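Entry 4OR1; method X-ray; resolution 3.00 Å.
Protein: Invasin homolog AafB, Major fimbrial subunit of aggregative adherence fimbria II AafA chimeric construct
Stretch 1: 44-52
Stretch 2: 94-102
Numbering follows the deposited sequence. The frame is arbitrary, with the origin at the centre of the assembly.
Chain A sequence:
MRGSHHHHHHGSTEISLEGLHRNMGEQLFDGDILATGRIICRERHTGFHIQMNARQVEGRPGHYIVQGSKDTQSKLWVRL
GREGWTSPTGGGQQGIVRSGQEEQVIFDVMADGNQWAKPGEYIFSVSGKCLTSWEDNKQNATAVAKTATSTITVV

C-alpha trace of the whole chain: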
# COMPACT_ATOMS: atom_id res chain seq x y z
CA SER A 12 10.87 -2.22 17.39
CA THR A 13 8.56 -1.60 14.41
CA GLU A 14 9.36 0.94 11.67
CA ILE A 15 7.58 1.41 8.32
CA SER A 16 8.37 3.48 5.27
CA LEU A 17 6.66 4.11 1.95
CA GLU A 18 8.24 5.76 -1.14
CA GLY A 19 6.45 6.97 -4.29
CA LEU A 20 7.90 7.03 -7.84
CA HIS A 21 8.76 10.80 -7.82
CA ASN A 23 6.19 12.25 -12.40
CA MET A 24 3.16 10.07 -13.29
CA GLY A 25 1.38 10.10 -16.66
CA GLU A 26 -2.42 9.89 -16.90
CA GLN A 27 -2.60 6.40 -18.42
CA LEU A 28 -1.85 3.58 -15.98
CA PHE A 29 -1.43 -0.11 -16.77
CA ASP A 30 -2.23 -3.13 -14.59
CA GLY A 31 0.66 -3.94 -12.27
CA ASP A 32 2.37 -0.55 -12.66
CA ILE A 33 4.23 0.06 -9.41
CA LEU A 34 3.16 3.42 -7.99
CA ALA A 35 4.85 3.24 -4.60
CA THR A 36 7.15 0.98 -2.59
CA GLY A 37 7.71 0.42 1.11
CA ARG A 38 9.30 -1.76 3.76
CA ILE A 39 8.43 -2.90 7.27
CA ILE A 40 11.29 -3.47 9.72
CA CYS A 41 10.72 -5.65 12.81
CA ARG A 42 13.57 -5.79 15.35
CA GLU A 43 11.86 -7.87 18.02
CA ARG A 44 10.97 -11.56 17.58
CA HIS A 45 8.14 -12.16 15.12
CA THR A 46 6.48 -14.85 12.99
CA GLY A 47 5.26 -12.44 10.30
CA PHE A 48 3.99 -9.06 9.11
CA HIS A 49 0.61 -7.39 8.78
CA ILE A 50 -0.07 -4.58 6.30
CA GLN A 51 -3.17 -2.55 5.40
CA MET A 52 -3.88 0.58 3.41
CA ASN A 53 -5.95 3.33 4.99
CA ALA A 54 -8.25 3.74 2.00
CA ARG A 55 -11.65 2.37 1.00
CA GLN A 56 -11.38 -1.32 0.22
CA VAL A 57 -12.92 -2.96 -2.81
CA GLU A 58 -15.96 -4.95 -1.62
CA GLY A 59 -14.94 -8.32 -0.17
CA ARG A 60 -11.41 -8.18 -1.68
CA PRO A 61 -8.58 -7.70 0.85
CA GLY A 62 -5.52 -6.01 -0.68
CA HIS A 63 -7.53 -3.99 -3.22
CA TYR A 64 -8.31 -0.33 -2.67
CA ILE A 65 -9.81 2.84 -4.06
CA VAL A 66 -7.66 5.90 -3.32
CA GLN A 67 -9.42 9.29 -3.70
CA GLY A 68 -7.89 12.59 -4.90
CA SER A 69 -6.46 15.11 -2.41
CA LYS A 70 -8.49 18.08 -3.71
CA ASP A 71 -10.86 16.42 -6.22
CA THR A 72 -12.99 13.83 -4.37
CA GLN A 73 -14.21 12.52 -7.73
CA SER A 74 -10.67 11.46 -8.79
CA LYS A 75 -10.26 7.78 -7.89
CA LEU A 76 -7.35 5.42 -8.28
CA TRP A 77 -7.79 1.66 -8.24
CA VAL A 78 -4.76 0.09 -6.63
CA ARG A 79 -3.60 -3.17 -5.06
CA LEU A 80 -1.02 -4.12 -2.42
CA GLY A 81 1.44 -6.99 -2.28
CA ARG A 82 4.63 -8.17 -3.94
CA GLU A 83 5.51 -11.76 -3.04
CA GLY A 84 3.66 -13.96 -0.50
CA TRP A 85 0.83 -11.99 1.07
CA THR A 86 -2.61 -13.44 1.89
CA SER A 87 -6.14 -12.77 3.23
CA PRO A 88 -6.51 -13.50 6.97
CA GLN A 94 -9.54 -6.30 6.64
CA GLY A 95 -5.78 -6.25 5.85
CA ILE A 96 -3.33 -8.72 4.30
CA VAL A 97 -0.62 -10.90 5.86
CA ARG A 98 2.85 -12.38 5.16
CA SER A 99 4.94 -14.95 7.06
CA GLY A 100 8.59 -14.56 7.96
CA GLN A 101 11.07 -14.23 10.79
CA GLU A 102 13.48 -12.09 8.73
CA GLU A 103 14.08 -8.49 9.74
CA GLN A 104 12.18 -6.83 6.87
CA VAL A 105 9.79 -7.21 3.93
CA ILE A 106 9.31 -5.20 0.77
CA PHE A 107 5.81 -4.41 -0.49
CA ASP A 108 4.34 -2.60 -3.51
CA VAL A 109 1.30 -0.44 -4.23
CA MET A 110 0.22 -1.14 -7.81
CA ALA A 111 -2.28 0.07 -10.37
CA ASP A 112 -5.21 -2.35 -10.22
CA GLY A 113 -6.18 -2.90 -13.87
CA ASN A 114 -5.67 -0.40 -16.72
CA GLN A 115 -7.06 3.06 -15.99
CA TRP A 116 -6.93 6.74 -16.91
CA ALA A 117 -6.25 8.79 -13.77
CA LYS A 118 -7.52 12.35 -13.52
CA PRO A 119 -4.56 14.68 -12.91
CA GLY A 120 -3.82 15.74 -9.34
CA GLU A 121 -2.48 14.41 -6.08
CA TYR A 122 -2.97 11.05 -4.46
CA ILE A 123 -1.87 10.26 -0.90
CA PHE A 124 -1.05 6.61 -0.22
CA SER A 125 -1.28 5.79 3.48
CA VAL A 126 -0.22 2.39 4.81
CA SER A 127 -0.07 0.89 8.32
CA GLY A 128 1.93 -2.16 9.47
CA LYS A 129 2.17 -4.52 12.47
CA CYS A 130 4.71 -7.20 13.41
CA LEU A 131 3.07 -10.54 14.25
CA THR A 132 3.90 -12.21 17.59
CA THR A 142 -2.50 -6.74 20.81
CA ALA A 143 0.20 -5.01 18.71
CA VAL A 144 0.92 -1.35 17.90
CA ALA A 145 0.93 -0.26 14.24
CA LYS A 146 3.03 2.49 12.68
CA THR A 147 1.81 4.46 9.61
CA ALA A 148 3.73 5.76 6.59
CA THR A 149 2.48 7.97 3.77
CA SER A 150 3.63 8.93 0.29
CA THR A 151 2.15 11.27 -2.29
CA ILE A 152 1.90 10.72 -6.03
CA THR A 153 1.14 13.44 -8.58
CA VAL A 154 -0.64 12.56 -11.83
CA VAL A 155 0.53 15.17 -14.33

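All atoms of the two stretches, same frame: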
# COMPACT_ATOMS: atom_id res chain seq x y z
N ARG A 44 11.35 -10.26 18.12
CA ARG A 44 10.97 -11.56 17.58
C ARG A 44 9.58 -11.54 17.00
O ARG A 44 8.65 -11.02 17.62
CB ARG A 44 11.01 -12.62 18.69
CG ARG A 44 12.37 -12.99 19.20
CD ARG A 44 12.28 -14.19 20.10
NE ARG A 44 11.62 -15.31 19.41
CZ ARG A 44 10.99 -16.29 20.03
NH1 ARG A 44 10.92 -16.32 21.35
NH2 ARG A 44 10.42 -17.26 19.31
N HIS A 45 9.43 -12.12 15.80
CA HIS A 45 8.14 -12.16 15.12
C HIS A 45 8.01 -13.38 14.22
O HIS A 45 9.01 -13.97 13.79
CB HIS A 45 7.93 -10.88 14.29
CG HIS A 45 8.99 -10.68 13.25
ND1 HIS A 45 10.14 -9.96 13.49
CD2 HIS A 45 9.07 -11.11 11.97
CE1 HIS A 45 10.89 -9.95 12.40
NE2 HIS A 45 10.26 -10.64 11.46
N THR A 46 6.76 -13.76 13.93
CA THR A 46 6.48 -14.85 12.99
C THR A 46 6.04 -14.32 11.62
O THR A 46 6.08 -15.04 10.62
CB THR A 46 5.42 -15.84 13.55
OG1 THR A 46 4.23 -15.13 13.91
CG2 THR A 46 5.95 -16.57 14.77
N GLY A 47 5.63 -13.06 11.58
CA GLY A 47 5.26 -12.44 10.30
C GLY A 47 4.87 -10.98 10.37
O GLY A 47 5.02 -10.33 11.41
N PHE A 48 4.35 -10.47 9.26
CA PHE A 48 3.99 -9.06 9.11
C PHE A 48 2.53 -8.89 8.73
O PHE A 48 1.96 -9.71 8.00
CB PHE A 48 4.85 -8.42 8.03
CG PHE A 48 6.32 -8.70 8.18
CD1 PHE A 48 6.87 -9.89 7.70
CD2 PHE A 48 7.15 -7.78 8.80
CE1 PHE A 48 8.24 -10.15 7.83
CE2 PHE A 48 8.51 -8.02 8.93
CZ PHE A 48 9.06 -9.21 8.44
N HIS A 49 1.93 -7.81 9.23
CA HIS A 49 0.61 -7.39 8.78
C HIS A 49 0.72 -6.02 8.10
O HIS A 49 1.50 -5.17 8.53
CB HIS A 49 -0.37 -7.31 9.95
CG HIS A 49 -1.70 -6.71 9.59
ND1 HIS A 49 -2.78 -7.47 9.20
CD2 HIS A 49 -2.11 -5.42 9.55
CE1 HIS A 49 -3.81 -6.68 8.95
NE2 HIS A 49 -3.43 -5.43 9.15
N ILE A 50 -0.08 -5.83 7.05
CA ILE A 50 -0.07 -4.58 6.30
C ILE A 50 -1.50 -4.25 5.84
O ILE A 50 -2.25 -5.14 5.46
CB ILE A 50 0.92 -4.65 5.10
CG1 ILE A 50 1.30 -3.29 4.60
CG2 ILE A 50 0.39 -5.46 3.96
CD1 ILE A 50 2.01 -2.48 5.62
N GLN A 51 -1.87 -2.98 5.91
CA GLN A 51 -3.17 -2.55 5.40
C GLN A 51 -3.06 -1.13 4.91
O GLN A 51 -2.19 -0.38 5.38
CB GLN A 51 -4.28 -2.67 6.45
CG GLN A 51 -4.31 -1.56 7.49
CD GLN A 51 -5.45 -1.71 8.50
OE1 GLN A 51 -6.28 -2.63 8.41
NE2 GLN A 51 -5.50 -0.80 9.46
N MET A 52 -3.91 -0.76 3.98
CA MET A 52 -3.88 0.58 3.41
C MET A 52 -5.05 1.33 4.02
O MET A 52 -6.13 0.78 4.16
CB MET A 52 -4.03 0.47 1.90
CG MET A 52 -3.68 1.72 1.16
SD MET A 52 -3.37 1.36 -0.58
CE MET A 52 -2.55 2.90 -1.00
N GLN A 94 -10.03 -7.59 6.16
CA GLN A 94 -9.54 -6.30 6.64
C GLN A 94 -8.01 -6.27 6.88
O GLN A 94 -7.54 -6.25 8.03
CB GLN A 94 -10.30 -5.89 7.91
N GLY A 95 -7.24 -6.27 5.79
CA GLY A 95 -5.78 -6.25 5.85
C GLY A 95 -5.21 -7.50 5.22
O GLY A 95 -5.92 -8.48 5.07
N ILE A 96 -3.94 -7.49 4.83
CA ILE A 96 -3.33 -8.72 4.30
C ILE A 96 -2.05 -9.09 5.05
O ILE A 96 -1.45 -8.25 5.72
CB ILE A 96 -3.12 -8.66 2.73
CG1 ILE A 96 -2.29 -7.46 2.33
CG2 ILE A 96 -4.47 -8.66 1.95
CD1 ILE A 96 -0.98 -7.84 1.92
N VAL A 97 -1.63 -10.35 4.95
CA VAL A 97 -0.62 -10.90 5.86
C VAL A 97 0.47 -11.69 5.16
O VAL A 97 0.21 -12.38 4.18
CB VAL A 97 -1.31 -11.81 6.89
CG1 VAL A 97 -0.30 -12.67 7.62
CG2 VAL A 97 -2.12 -10.97 7.88
N ARG A 98 1.70 -11.58 5.66
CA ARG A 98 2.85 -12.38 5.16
C ARG A 98 3.64 -13.02 6.29
O ARG A 98 3.82 -12.42 7.35
CB ARG A 98 3.78 -11.51 4.32
CG ARG A 98 4.84 -12.27 3.58
CD ARG A 98 5.76 -11.34 2.80
NE ARG A 98 6.41 -11.99 1.66
CZ ARG A 98 7.36 -12.93 1.75
NH1 ARG A 98 7.77 -13.37 2.94
NH2 ARG A 98 7.87 -13.45 0.65
N SER A 99 4.13 -14.24 6.07
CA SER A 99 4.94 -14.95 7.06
C SER A 99 6.41 -14.66 6.87
O SER A 99 6.88 -14.36 5.75
CB SER A 99 4.72 -16.47 6.98
OG SER A 99 5.34 -17.02 5.83
N GLY A 100 7.15 -14.75 7.98
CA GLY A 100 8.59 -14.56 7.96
C GLY A 100 9.13 -14.21 9.32
O GLY A 100 8.44 -13.61 10.14
N GLN A 101 10.38 -14.61 9.56
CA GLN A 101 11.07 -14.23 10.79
C GLN A 101 12.16 -13.22 10.49
O GLN A 101 12.70 -12.61 11.41
CB GLN A 101 11.65 -15.46 11.50
CG GLN A 101 10.59 -16.45 11.96
CD GLN A 101 11.10 -17.38 13.04
OE1 GLN A 101 10.73 -18.56 13.07
NE2 GLN A 101 11.94 -16.87 13.93
N GLU A 102 12.45 -13.03 9.20
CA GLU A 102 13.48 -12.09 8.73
C GLU A 102 13.19 -10.69 9.24
O GLU A 102 12.09 -10.41 9.71
CB GLU A 102 13.56 -12.04 7.20
CG GLU A 102 13.50 -13.39 6.49
CD GLU A 102 12.08 -13.83 6.21
OE1 GLU A 102 11.77 -15.01 6.49
OE2 GLU A 102 11.27 -13.01 5.71

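The most unusual feature of this contact is the way a histidine ring closes one end of an otherwise regular antiparallel strand pair. His45 is buried, with chi1 in the p well; its CA-to-CB bond points sideways, but the ring end comes nearer to the facing loop, and NE2 donates a hydrogen bond to the carbonyl oxygen of Glu102. The separation of His45 NE2 and Glu102 O, 2.5 Å, is very short for a hydrogen bond, though at 3.00 Å resolution the exact value is uncertain; the angle at the hydrogen, 133°, shows it is bent. Gln101 O also lies 3.1 Å from His45 NE2, but its angle is too poor for a hydrogen bond. Gly100 O approaches the ring edge, 3.2 Å from His45 CD2, so three successive carbonyl oxygens gather around one imidazole.

Beyond this end, strands 47-52 and 96-99 run antiparallel, their directions 163° apart. Two reciprocal pairs of backbone hydrogen bonds hold them in register. Phe48 N lies 2.8 Å from Arg98 O, and Arg98 N lies 3.0 Å from Phe48 O; two residues on, Ile50 N is 3.1 Å from Ile96 O and Ile96 N is 3.0 Å from Ile50 O. All four are nearly straight, with angles of 160° or more. The ladder continues past the strand end through Gly100 N, which donates to Thr46 O at 2.9 Å.

The side chains of Phe48, Ile50, Ile96 and Arg98 leave on one face of the sheet. There Ile50 CG2 packs 3.4 Å from Ile96 CD1, a close apolar contact, whereas the end of Arg98 leads away from the opposing strand. The Phe48 ring reaches along to the loop, where CZ comes within 3.5 Å of Glu102 O near the plane of the ring.

On the other face, His49 pairs with Val97 in a non-hydrogen-bonded position, and His49 ND1 lies 3.8 Å from Val97 CG2. The same imidazole comes close to Gly95, with His49 CE1 3.7 Å from Gly95 CA. The missing side chain makes this approach possible: an ideal CB on Gly95 would sit 2.3 Å from His49 CE1. The backbone angles of Gly95 independently call for glycine. Gly47, opposite Ser99, is similarly confined, since an ideal CB there would lie 2.5 Å from Arg98 O. Its bare backbone allows the CA atoms of Gly47 and Ser99 to come within 4.1 Å, the tightest spacing in the register.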